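Local coordinates for Mlr6093 protein (PDB 2QJ8) that probably acts as a zinc-dependent hydrolase of the succinylglutamate desuccinylase/aspartoacylase family, cleaving amide or ester bonds, at residues A[12-17]-A[40-44]; A[45-49]-A[228-233]; A[172-176]-A[222-227]. All coordinates share one frame; numbering follows the deposited sequence.

Contact 1 of 3, residues A[12-17]-A[40-44]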
loop_
_atom_site.group_PDB
_atom_site.type_symbol
_atom_site.label_atom_id
_atom_site.label_comp_id
_atom_site.label_asym_id
_atom_site.label_seq_id
_atom_site.Cartn_x
_atom_site.Cartn_y
_atom_site.Cartn_z
ATOM N N LEU A 12 19.581 -8.552 -30.189
ATOM C CA LEU A 12 20.388 -8.017 -29.060
ATOM C C LEU A 12 21.761 -7.498 -29.497
ATOM O O LEU A 12 22.290 -6.581 -28.870
ATOM C CB LEU A 12 20.589 -9.061 -27.946
ATOM C CG LEU A 12 19.393 -9.478 -27.103
ATOM C CD1 LEU A 12 19.708 -10.741 -26.229
ATOM C CD2 LEU A 12 18.940 -8.313 -26.266
ATOM N N ASP A 13 22.307 -8.062 -30.582
ATOM C CA ASP A 13 23.593 -7.658 -31.126
ATOM C C ASP A 13 23.547 -6.369 -31.921
ATOM O O ASP A 13 24.588 -5.932 -32.383
ATOM C CB ASP A 13 24.202 -8.776 -32.002
ATOM C CG ASP A 13 24.521 -10.039 -31.219
ATOM O OD1 ASP A 13 24.507 -10.014 -29.971
ATOM O OD2 ASP A 13 24.790 -11.076 -31.860
ATOM N N THR A 14 22.366 -5.798 -32.143
ATOM C CA THR A 14 22.239 -4.537 -32.810
ATOM C C THR A 14 22.949 -3.458 -31.973
ATOM O O THR A 14 22.665 -3.340 -30.771
ATOM C CB THR A 14 20.763 -4.122 -32.976
ATOM O OG1 THR A 14 20.109 -4.995 -33.882
ATOM C CG2 THR A 14 20.649 -2.769 -33.522
ATOM N N PRO A 15 23.884 -2.691 -32.589
ATOM C CA PRO A 15 24.538 -1.636 -31.826
ATOM C C PRO A 15 23.581 -0.537 -31.395
ATOM O O PRO A 15 22.596 -0.260 -32.079
ATOM C CB PRO A 15 25.610 -1.113 -32.798
ATOM C CG PRO A 15 25.159 -1.505 -34.137
ATOM C CD PRO A 15 24.409 -2.763 -33.971
ATOM N N GLY A 16 23.872 0.090 -30.265
ATOM C CA GLY A 16 23.013 1.126 -29.712
ATOM C C GLY A 16 21.755 0.667 -28.991
ATOM O O GLY A 16 21.674 -0.450 -28.462
ATOM N N VAL A 17 20.769 1.554 -28.988
ATOM C CA VAL A 17 19.505 1.383 -28.273
ATOM C C VAL A 17 18.435 0.677 -29.134
ATOM O O VAL A 17 18.135 1.107 -30.248
ATOM C CB VAL A 17 18.975 2.772 -27.781
ATOM C CG1 VAL A 17 17.576 2.695 -27.136
ATOM C CG2 VAL A 17 19.969 3.425 -26.811
ATOM N N CYS A 40 20.415 -1.658 -24.536
ATOM C CA CYS A 40 21.393 -0.628 -24.929
ATOM C C CYS A 40 22.735 -1.329 -25.053
ATOM O O CYS A 40 23.291 -1.766 -24.076
ATOM C CB CYS A 40 21.434 0.515 -23.942
ATOM S SG CYS A 40 22.448 1.951 -24.473
ATOM N N ASN A 41 23.201 -1.476 -26.282
ATOM C CA ASN A 41 24.432 -2.156 -26.587
ATOM C C ASN A 41 25.518 -1.138 -26.947
ATOM O O ASN A 41 25.472 -0.573 -28.026
ATOM C CB ASN A 41 24.147 -3.097 -27.751
ATOM C CG ASN A 41 25.334 -3.943 -28.156
ATOM O OD1 ASN A 41 26.462 -3.747 -27.723
ATOM N ND2 ASN A 41 25.066 -4.906 -29.006
ATOM N N ARG A 42 26.479 -0.935 -26.034
ATOM C CA ARG A 42 27.607 -0.042 -26.250
ATOM C C ARG A 42 28.939 -0.805 -26.391
ATOM O O ARG A 42 29.970 -0.355 -25.918
ATOM C CB ARG A 42 27.685 0.997 -25.128
ATOM C CG ARG A 42 26.493 1.883 -24.972
ATOM C CD ARG A 42 26.212 2.651 -26.244
ATOM N NE ARG A 42 25.191 3.673 -26.084
ATOM C CZ ARG A 42 24.535 4.266 -27.081
ATOM N NH1 ARG A 42 24.752 3.950 -28.357
ATOM N NH2 ARG A 42 23.631 5.188 -26.802
ATOM N N GLY A 43 28.900 -1.971 -27.031
ATOM C CA GLY A 43 30.093 -2.752 -27.287
ATOM C C GLY A 43 30.579 -3.606 -26.145
ATOM O O GLY A 43 29.774 -4.151 -25.376
ATOM N N GLU A 44 31.901 -3.720 -26.034
ATOM C CA GLU A 44 32.524 -4.560 -25.023
ATOM C C GLU A 44 32.388 -3.947 -23.643
ATOM O O GLU A 44 32.428 -2.735 -23.497
ATOM C CB GLU A 44 33.997 -4.819 -25.358
ATOM C CG GLU A 44 34.191 -5.620 -26.640
#

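Contact 2 of 3, residues A[45-49]-A[228-233]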
loop_
_atom_site.group_PDB
_atom_site.type_symbol
_atom_site.label_atom_id
_atom_site.label_comp_id
_atom_site.label_asym_id
_atom_site.label_seq_id
_atom_site.Cartn_x
_atom_site.Cartn_y
_atom_site.Cartn_z
ATOM N N GLY A 45 32.243 -4.802 -22.641
ATOM C CA GLY A 45 32.060 -4.383 -21.265
ATOM C C GLY A 45 31.083 -5.313 -20.575
ATOM O O GLY A 45 30.669 -6.309 -21.152
ATOM N N PRO A 46 30.696 -4.985 -19.338
ATOM C CA PRO A 46 29.787 -5.777 -18.516
ATOM C C PRO A 46 28.393 -5.986 -19.096
ATOM O O PRO A 46 27.920 -5.154 -19.874
ATOM C CB PRO A 46 29.698 -4.951 -17.233
ATOM C CG PRO A 46 30.949 -4.165 -17.232
ATOM C CD PRO A 46 31.150 -3.789 -18.610
ATOM N N SER A 47 27.760 -7.102 -18.740
ATOM C CA SER A 47 26.414 -7.425 -19.204
ATOM C C SER A 47 25.491 -7.466 -17.975
ATOM O O SER A 47 25.838 -8.049 -16.955
ATOM C CB SER A 47 26.383 -8.762 -19.913
ATOM O OG SER A 47 26.906 -9.745 -19.047
ATOM N N LEU A 48 24.308 -6.902 -18.118
ATOM C CA LEU A 48 23.349 -6.756 -17.029
ATOM C C LEU A 48 21.913 -6.852 -17.491
ATOM O O LEU A 48 21.551 -6.257 -18.499
ATOM C CB LEU A 48 23.534 -5.359 -16.400
ATOM C CG LEU A 48 22.583 -4.976 -15.243
ATOM C CD1 LEU A 48 22.850 -5.849 -14.011
ATOM C CD2 LEU A 48 22.655 -3.491 -14.909
ATOM N N LEU A 49 21.099 -7.600 -16.746
ATOM C CA LEU A 49 19.669 -7.621 -16.936
ATOM C C LEU A 49 19.068 -6.943 -15.723
ATOM O O LEU A 49 19.432 -7.277 -14.604
ATOM C CB LEU A 49 19.117 -9.043 -16.988
ATOM C CG LEU A 49 17.594 -9.222 -16.995
ATOM C CD1 LEU A 49 16.912 -8.578 -18.242
ATOM C CD2 LEU A 49 17.324 -10.718 -16.920
ATOM N N LEU A 228 25.395 0.902 -10.825
ATOM C CA LEU A 228 25.843 0.889 -12.230
ATOM C C LEU A 228 27.266 1.374 -12.413
ATOM O O LEU A 228 28.000 0.826 -13.225
ATOM C CB LEU A 228 24.903 1.701 -13.108
ATOM C CG LEU A 228 23.517 1.122 -13.261
ATOM C CD1 LEU A 228 22.662 2.152 -13.939
ATOM C CD2 LEU A 228 23.569 -0.187 -14.021
ATOM N N ILE A 229 27.635 2.399 -11.651
ATOM C CA ILE A 229 28.993 2.898 -11.602
ATOM C C ILE A 229 29.915 1.797 -11.075
ATOM O O ILE A 229 30.897 1.458 -11.725
ATOM C CB ILE A 229 29.113 4.161 -10.718
ATOM C CG1 ILE A 229 28.410 5.349 -11.376
ATOM C CG2 ILE A 229 30.587 4.528 -10.482
ATOM C CD1 ILE A 229 28.211 6.526 -10.432
ATOM N N ALA A 230 29.556 1.188 -9.947
ATOM C CA ALA A 230 30.330 0.078 -9.374
ATOM C C ALA A 230 30.499 -1.119 -10.337
ATOM O O ALA A 230 31.464 -1.856 -10.254
ATOM C CB ALA A 230 29.685 -0.390 -8.059
ATOM N N LEU A 231 29.551 -1.312 -11.243
ATOM C CA LEU A 231 29.647 -2.381 -12.239
ATOM C C LEU A 231 30.445 -1.964 -13.489
ATOM O O LEU A 231 30.636 -2.784 -14.372
ATOM C CB LEU A 231 28.238 -2.840 -12.632
ATOM C CG LEU A 231 27.455 -3.589 -11.557
ATOM C CD1 LEU A 231 26.013 -3.566 -11.898
ATOM C CD2 LEU A 231 27.998 -5.022 -11.397
ATOM N N GLY A 232 30.904 -0.712 -13.566
ATOM C CA GLY A 232 31.622 -0.213 -14.711
ATOM C C GLY A 232 30.799 0.078 -15.953
ATOM O O GLY A 232 31.365 0.178 -17.039
ATOM N N LEU A 233 29.488 0.261 -15.803
ATOM C CA LEU A 233 28.591 0.503 -16.936
ATOM C C LEU A 233 28.257 1.975 -17.172
ATOM O O LEU A 233 27.915 2.345 -18.272
ATOM C CB LEU A 233 27.305 -0.283 -16.746
ATOM C CG LEU A 233 27.423 -1.792 -16.956
ATOM C CD1 LEU A 233 26.269 -2.541 -16.307
ATOM C CD2 LEU A 233 27.528 -2.128 -18.450
#

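Contact 3 of 3, residues A[172-176]-A[222-227]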
loop_
_atom_site.group_PDB
_atom_site.type_symbol
_atom_site.label_atom_id
_atom_site.label_comp_id
_atom_site.label_asym_id
_atom_site.label_seq_id
_atom_site.Cartn_x
_atom_site.Cartn_y
_atom_site.Cartn_z
ATOM N N LYS A 172 26.844 -3.377 -1.488
ATOM C CA LYS A 172 27.238 -2.270 -0.619
ATOM C C LYS A 172 27.605 -0.994 -1.383
ATOM O O LYS A 172 27.333 0.104 -0.895
ATOM C CB LYS A 172 28.408 -2.687 0.291
ATOM C CG LYS A 172 28.007 -3.663 1.403
ATOM C CD LYS A 172 29.240 -4.130 2.200
ATOM C CE LYS A 172 28.851 -5.067 3.344
ATOM N NZ LYS A 172 30.038 -5.662 4.056
ATOM N N ALA A 173 28.209 -1.164 -2.570
ATOM C CA ALA A 173 28.551 -0.072 -3.487
ATOM C C ALA A 173 27.331 0.717 -4.042
ATOM O O ALA A 173 27.531 1.773 -4.619
ATOM C CB ALA A 173 29.424 -0.588 -4.666
ATOM N N PHE A 174 26.102 0.209 -3.876
ATOM C CA PHE A 174 24.874 0.945 -4.235
ATOM C C PHE A 174 24.656 2.102 -3.245
ATOM O O PHE A 174 23.949 3.050 -3.573
ATOM C CB PHE A 174 23.615 0.066 -4.212
ATOM C CG PHE A 174 23.426 -0.815 -5.427
ATOM C CD1 PHE A 174 24.369 -1.765 -5.784
ATOM C CD2 PHE A 174 22.270 -0.752 -6.161
ATOM C CE1 PHE A 174 24.173 -2.597 -6.861
ATOM C CE2 PHE A 174 22.076 -1.591 -7.262
ATOM C CZ PHE A 174 23.052 -2.498 -7.611
ATOM N N LYS A 175 25.270 2.024 -2.053
ATOM C CA LYS A 175 25.144 3.014 -1.007
ATOM C C LYS A 175 23.691 3.284 -0.569
ATOM O O LYS A 175 23.323 4.415 -0.298
ATOM C CB LYS A 175 25.873 4.311 -1.387
ATOM C CG LYS A 175 27.264 4.091 -1.939
ATOM C CD LYS A 175 28.090 5.368 -1.938
ATOM C CE LYS A 175 29.399 5.202 -2.719
ATOM N NZ LYS A 175 30.101 3.881 -2.507
ATOM N N LEU A 176 22.856 2.245 -0.537
ATOM C CA LEU A 176 21.502 2.376 -0.026
ATOM C C LEU A 176 21.566 2.462 1.520
ATOM O O LEU A 176 22.605 2.111 2.127
ATOM C CB LEU A 176 20.645 1.179 -0.450
ATOM C CG LEU A 176 20.286 1.123 -1.923
ATOM C CD1 LEU A 176 19.751 -0.293 -2.307
ATOM C CD2 LEU A 176 19.287 2.225 -2.308
ATOM N N ALA A 222 19.352 7.064 -7.031
ATOM C CA ALA A 222 20.756 7.342 -6.724
ATOM C C ALA A 222 21.507 6.033 -6.422
ATOM O O ALA A 222 22.671 5.881 -6.821
ATOM C CB ALA A 222 20.882 8.328 -5.552
ATOM N N GLY A 223 20.827 5.127 -5.714
ATOM C CA GLY A 223 21.326 3.823 -5.361
ATOM C C GLY A 223 21.665 3.003 -6.581
ATOM O O GLY A 223 22.764 2.483 -6.690
ATOM N N VAL A 224 20.713 2.891 -7.498
ATOM C CA VAL A 224 20.920 2.112 -8.719
ATOM C C VAL A 224 21.991 2.723 -9.618
ATOM O O VAL A 224 22.765 1.986 -10.217
ATOM C CB VAL A 224 19.598 1.831 -9.426
ATOM C CG1 VAL A 224 19.830 1.203 -10.811
ATOM C CG2 VAL A 224 18.760 0.917 -8.521
ATOM N N ARG A 225 22.090 4.054 -9.654
ATOM C CA ARG A 225 23.175 4.728 -10.371
ATOM C C ARG A 225 24.549 4.393 -9.771
ATOM O O ARG A 225 25.492 4.146 -10.510
ATOM C CB ARG A 225 22.979 6.244 -10.383
ATOM C CG ARG A 225 24.139 6.992 -11.065
ATOM C CD ARG A 225 23.957 8.480 -11.086
ATOM N NE ARG A 225 25.224 9.161 -11.401
ATOM C CZ ARG A 225 26.195 9.489 -10.536
ATOM N NH1 ARG A 225 26.107 9.218 -9.228
ATOM N NH2 ARG A 225 27.295 10.105 -10.990
ATOM N N ASN A 226 24.665 4.430 -8.440
ATOM C CA ASN A 226 25.904 4.036 -7.752
ATOM C C ASN A 226 26.271 2.573 -8.096
ATOM O O ASN A 226 27.443 2.260 -8.357
ATOM C CB ASN A 226 25.787 4.186 -6.222
ATOM C CG ASN A 226 25.578 5.625 -5.752
ATOM O OD1 ASN A 226 25.977 6.565 -6.408
ATOM N ND2 ASN A 226 24.933 5.788 -4.598
ATOM N N GLY A 227 25.252 1.713 -8.131
ATOM C CA GLY A 227 25.423 0.304 -8.479
ATOM C C GLY A 227 25.964 0.145 -9.875
ATOM O O GLY A 227 26.898 -0.624 -10.080
#

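Contact 1 of 3, residues A[12-17]-A[40-44]
Cys40 meets Val17 where strand 33-42 pairs with strand 16-24 in an antiparallel beta hairpin, here at the open end of the hairpin near the protein surface. The two form a non-hydrogen-bonded pair, and Val17 CG2 lies 3.7 Å from Cys40 SG on their common face of the sheet. At the next position, Asn41 and Gly16 make the hydrogen-bonded pair: Asn41 N reaches Gly16 O at 2.9 Å in an almost straight bond, and Gly16 N returns one to Asn41 O at 2.8 Å. The side chain of Asn41 then continues what the backbone begins. With CG anti to the backbone N (chi1 -177°), its amide is carried to the loop that leads into strand 16-24, where ND2 donates to Leu12 O at 3.2 Å and weakly to Thr14 O. The approach to Leu12 O is on a lone pair, but the N-H is bent (136°) and the oxygen is tilted from the amide plane. The other end, OD1, accepts from Gly43 N two residues on, an Asx turn. A leucine in its place would probably leave Leu12 O and Gly43 N without these mates. Arg42 points its first bond away, but its chain bends back at chi2; NH2 bonds to Pro73 O, while NH1 comes within 3.6 Å of Gly16 CA.

Contact 2 of 3, residues A[45-49]-A[228-233]
Pro46 and Leu233 mark the closest backbone approach, 6.6 Å between their CA atoms, just before strand 47-52 and just beyond the end of helix 218-230. The helix finishes in a Schellman motif: Gly232, with a positive phi of 75°, follows the last turn, and Gly232 N bonds to Ile229 O while Leu233 N reaches back to Leu228 O at 3.0 Å. This reversal sends Leu233 back toward the strand, so that leucines from the last turn and from beyond the cap share one apolar surface. It is a worked case of a helix end being packed against a sheet by what follows the helix as much as by the helix itself.

The Pro46 ring lies against the cap. Its CG is 3.2 Å from Leu231 O, and its CB is 3.8 Å from Leu233 CD2, the two side chains sliding past each other in opposite directions. The same methyl approaches Pro46 O, so this branch of Leu233 covers both ring and carbonyl of the proline. The other branch, CD1, turns to the next inward-facing residue of the strand and lies 3.9 Å from Leu48 CB.

Leu48 is buried and carries the contact deeper. Its CG stands anti to the backbone N (chi1 178°), which directs the branched end at the helix; there it crosses Leu228 at about a right angle, while Leu231 CD1 makes a looser approach to Leu48 CD1. Leu228 also packs on Leu68 and Trp71 of helix 60-75, and Leu233 on Ile81 of strand 79-84. The tightest apolar meeting joins two methyls, Leu48 CD2 and Leu228 CD2, at 3.5 Å.

Contact 3 of 3, residues A[172-176]-A[222-227]
Phe174 and Asn226 both carry CG beside the backbone N and anti to the carbonyl carbon (chi1 -79° and -64°), and these torsions set the phenyl ring against the helix backbone and bring the amide to the turn. The ring lies with one face over Gly227, whose CA stands 3.5 Å from the ring centroid and only 13° off its normal, a CH-pi contact. No side chain intervenes at Gly227; a CB there would run into Phe174 CZ. Ring atom CD2 also passes 3.3 Å from Gly223 O, obliquely to the plane, and CE2 approaches Val224 CG2 more loosely.

The carbonyl of Phe174 takes one hydrogen bond and one weaker CA-H...O contact. Asn226 ND2 donates to Phe174 O at 3.1 Å through a fairly straight N-H, the oxygen lying in the plane of the amide but the donor well above the carbonyl plane. Gly223 CA comes to 3.3 Å from Phe174 O as the CA-H...O contact, and Leu176 CD2 fills the neighbouring position over Gly223. The Lys175 and Asn226 side chains cross at about a right angle, Lys175 CB 3.7 Å from Asn226 ND2. Phe174 also touches Ile153 of strand 152-155 and Leu138 of strand 136-144, which also meets Val224.

Two glycines one turn apart thus open a strip of bare helix backbone on helix 218-230. Onto it packs the type I beta turn from Lys172 to Lys175, by which the chain leaves helix 161-172 for strand 178-182: a close helix-to-turn contact within the catalytic domain of the aspartoacylase family.

Helix 218-230 is common to contacts 2 and 3: its glycine-bearing stretch 222-227 receives the loop 172-176, and its C-terminal end rests against strand 47-52. The two centres lie about 12 Å apart, and the contacts touch directly where Ala230 CB meets Ala173 CB at 3.4 Å. Along the chain, contact 3 is nested within the loop that contact 2 closes. Contact 1 adjoins contact 2 in sequence, residues 40-44 running straight into 45-49; their centres are about 13 Å apart, and strands 33-42 and 47-52 both pair with strand 79-84. Contact 1 stays clear of contact 3, with nearest atoms about 13 Å apart.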